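PDB 4DQ6: putative pyridoxal phosphate-dependent transferase from Clostridium difficile, which binds pyridoxal-5'-phosphate and probably acts as a transferase of the class I and II aminotransferase family. Local coordinates for residues L105-L110 / N128-N133. Sequence-based numbering, arbitrary orientation.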
loop_
_atom_site.group_PDB
_atom_site.type_symbol
_atom_site.label_atom_id
_atom_site.label_comp_id
_atom_site.label_asym_id
_atom_site.label_seq_id
_atom_site.Cartn_x
_atom_site.Cartn_y
_atom_site.Cartn_z
ATOM N N LEU A 105 -6.057 -8.791 7.811
ATOM C CA LEU A 105 -5.027 -9.828 7.944
ATOM C C LEU A 105 -5.152 -10.478 9.348
ATOM O O LEU A 105 -5.009 -11.698 9.471
ATOM C CB LEU A 105 -3.625 -9.316 7.687
ATOM C CG LEU A 105 -3.353 -8.916 6.267
ATOM C CD1 LEU A 105 -1.891 -8.472 6.203
ATOM C CD2 LEU A 105 -3.613 -9.861 5.154
ATOM N N LEU A 106 -5.341 -9.663 10.396
ATOM C CA LEU A 106 -5.515 -10.186 11.761
ATOM C C LEU A 106 -6.654 -11.189 11.811
ATOM O O LEU A 106 -6.548 -12.250 12.454
ATOM C CB LEU A 106 -5.720 -9.068 12.759
ATOM C CG LEU A 106 -4.484 -8.181 13.069
ATOM C CD1 LEU A 106 -4.882 -6.922 13.829
ATOM C CD2 LEU A 106 -3.477 -9.046 13.843
ATOM N N ILE A 107 -7.758 -10.874 11.165
ATOM C CA ILE A 107 -8.934 -11.771 11.159
ATOM C C ILE A 107 -8.572 -13.070 10.488
ATOM O O ILE A 107 -8.905 -14.202 11.010
ATOM C CB ILE A 107 -10.131 -11.107 10.434
ATOM C CG1 ILE A 107 -10.755 -10.042 11.326
ATOM C CG2 ILE A 107 -11.148 -12.176 10.035
ATOM C CD1 ILE A 107 -11.761 -9.146 10.627
ATOM N N ASN A 108 -7.973 -13.039 9.325
ATOM C CA ASN A 108 -7.549 -14.251 8.664
ATOM C C ASN A 108 -6.603 -15.112 9.500
ATOM O O ASN A 108 -6.746 -16.382 9.497
ATOM C CB ASN A 108 -6.887 -13.943 7.327
ATOM C CG ASN A 108 -6.686 -15.188 6.500
ATOM O OD1 ASN A 108 -7.665 -15.859 6.060
ATOM N ND2 ASN A 108 -5.430 -15.570 6.341
ATOM N N GLU A 109 -5.675 -14.500 10.225
ATOM C CA GLU A 109 -4.624 -15.232 10.962
ATOM C C GLU A 109 -5.055 -15.699 12.358
ATOM O O GLU A 109 -4.564 -16.736 12.825
ATOM C CB GLU A 109 -3.336 -14.416 11.066
ATOM C CG GLU A 109 -2.698 -13.986 9.752
ATOM C CD GLU A 109 -2.452 -15.160 8.798
ATOM O OE1 GLU A 109 -1.974 -16.261 9.231
ATOM O OE2 GLU A 109 -2.784 -15.031 7.588
ATOM N N LEU A 110 -5.958 -14.958 12.997
ATOM C CA LEU A 110 -6.382 -15.233 14.382
ATOM C C LEU A 110 -7.603 -16.093 14.496
ATOM O O LEU A 110 -7.927 -16.566 15.606
ATOM C CB LEU A 110 -6.647 -13.906 15.132
ATOM C CG LEU A 110 -5.429 -13.063 15.447
ATOM C CD1 LEU A 110 -5.777 -11.646 15.919
ATOM C CD2 LEU A 110 -4.511 -13.780 16.431
ATOM N N ASN A 128 -18.124 -4.177 9.567
ATOM C CA ASN A 128 -19.070 -5.176 9.147
ATOM C C ASN A 128 -18.523 -5.935 7.927
ATOM O O ASN A 128 -18.429 -7.176 7.922
ATOM C CB ASN A 128 -20.424 -4.457 8.921
ATOM C CG ASN A 128 -21.579 -5.395 8.567
ATOM O OD1 ASN A 128 -21.459 -6.134 7.620
ATOM N ND2 ASN A 128 -22.743 -5.267 9.268
ATOM N N SER A 129 -18.155 -5.210 6.885
ATOM C CA SER A 129 -17.739 -5.861 5.676
ATOM C C SER A 129 -16.447 -6.630 5.819
ATOM O O SER A 129 -16.261 -7.643 5.137
ATOM C CB SER A 129 -17.677 -4.895 4.509
ATOM O OG SER A 129 -16.892 -3.818 4.796
ATOM N N VAL A 130 -15.509 -6.169 6.652
ATOM C CA VAL A 130 -14.233 -6.873 6.749
ATOM C C VAL A 130 -14.426 -8.268 7.344
ATOM O O VAL A 130 -13.752 -9.210 6.942
ATOM C CB VAL A 130 -13.143 -6.066 7.511
ATOM C CG1 VAL A 130 -13.372 -6.100 9.026
ATOM C CG2 VAL A 130 -11.741 -6.597 7.118
ATOM N N VAL A 131 -15.424 -8.431 8.203
ATOM C CA VAL A 131 -15.685 -9.738 8.781
ATOM C C VAL A 131 -16.302 -10.680 7.728
ATOM O O VAL A 131 -15.843 -11.833 7.528
ATOM C CB VAL A 131 -16.563 -9.605 10.048
ATOM C CG1 VAL A 131 -17.078 -10.978 10.507
ATOM C CG2 VAL A 131 -15.778 -8.856 11.154
ATOM N N LYS A 132 -17.282 -10.139 7.018
ATOM C CA LYS A 132 -18.006 -10.863 5.978
ATOM C C LYS A 132 -17.129 -11.216 4.776
ATOM O O LYS A 132 -17.219 -12.342 4.209
ATOM C CB LYS A 132 -19.225 -10.087 5.533
ATOM C CG LYS A 132 -20.256 -10.000 6.651
ATOM C CD LYS A 132 -21.486 -9.215 6.257
ATOM C CE LYS A 132 -22.582 -9.389 7.322
ATOM N NZ LYS A 132 -23.562 -8.278 7.171
ATOM N N ASN A 133 -16.283 -10.271 4.362
ATOM C CA ASN A 133 -15.454 -10.477 3.192
ATOM C C ASN A 133 -14.298 -11.447 3.477
ATOM O O ASN A 133 -13.665 -11.970 2.545
ATOM C CB ASN A 133 -14.857 -9.162 2.735
ATOM C CG ASN A 133 -15.863 -8.214 2.111
ATOM O OD1 ASN A 133 -16.917 -8.612 1.652
ATOM N ND2 ASN A 133 -15.473 -6.926 2.049
#
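Glu-109 OE2, on the same helix as the Ile-107 that meets Val-130 and Val-131, is held by two groups: Asn-108 ND2 donates to it at 3.0 Å, and Arg-267 of the same chain forms a salt bridge with it. The hydrogen bond from the amide is moderately bent, with an N-H...O angle of 145°. Asn-108 offers the hydrogen nearly in its own amide plane but arrives from above the carboxylate, 52° out of that plane. On the other helix, Lys-132 NZ lies 3.0 Å from Asn-128 OD1 and uses a lone pair in the carbonyl plane, while Asn-128 ND2 is bonded to Glu-121. Each of these two pairs stays within its own helix, and the union of the two segments is apolar.

That union rests on one methyl group. Ile-107 is extended beyond CG1 (chi2 169°), which carries CD1 across to the second helix. There it packs against Val-130 CG1 at 3.8 Å and Val-131 CG2 at 4.1 Å, the two side chains of successive residues. The isoleucine runs at roughly a right angle to Val-131. The backbones come fairly close, with the CA atoms of Ile-107 and Val-131 7.4 Å apart. All three touching residues are buried, and Val-130 also meets Arg-267 of the second subunit. Helices 99-110 and 126-133 pack side by side on the central sheet, where Ile-107 and Val-131 both rest on Ile-117 of strand 116-119. Helix 126-133 links parallel neighbours 116-119 and 137-140 in a beta-alpha-beta crossover of the large domain, as in fold-type I PLP-dependent enzymes.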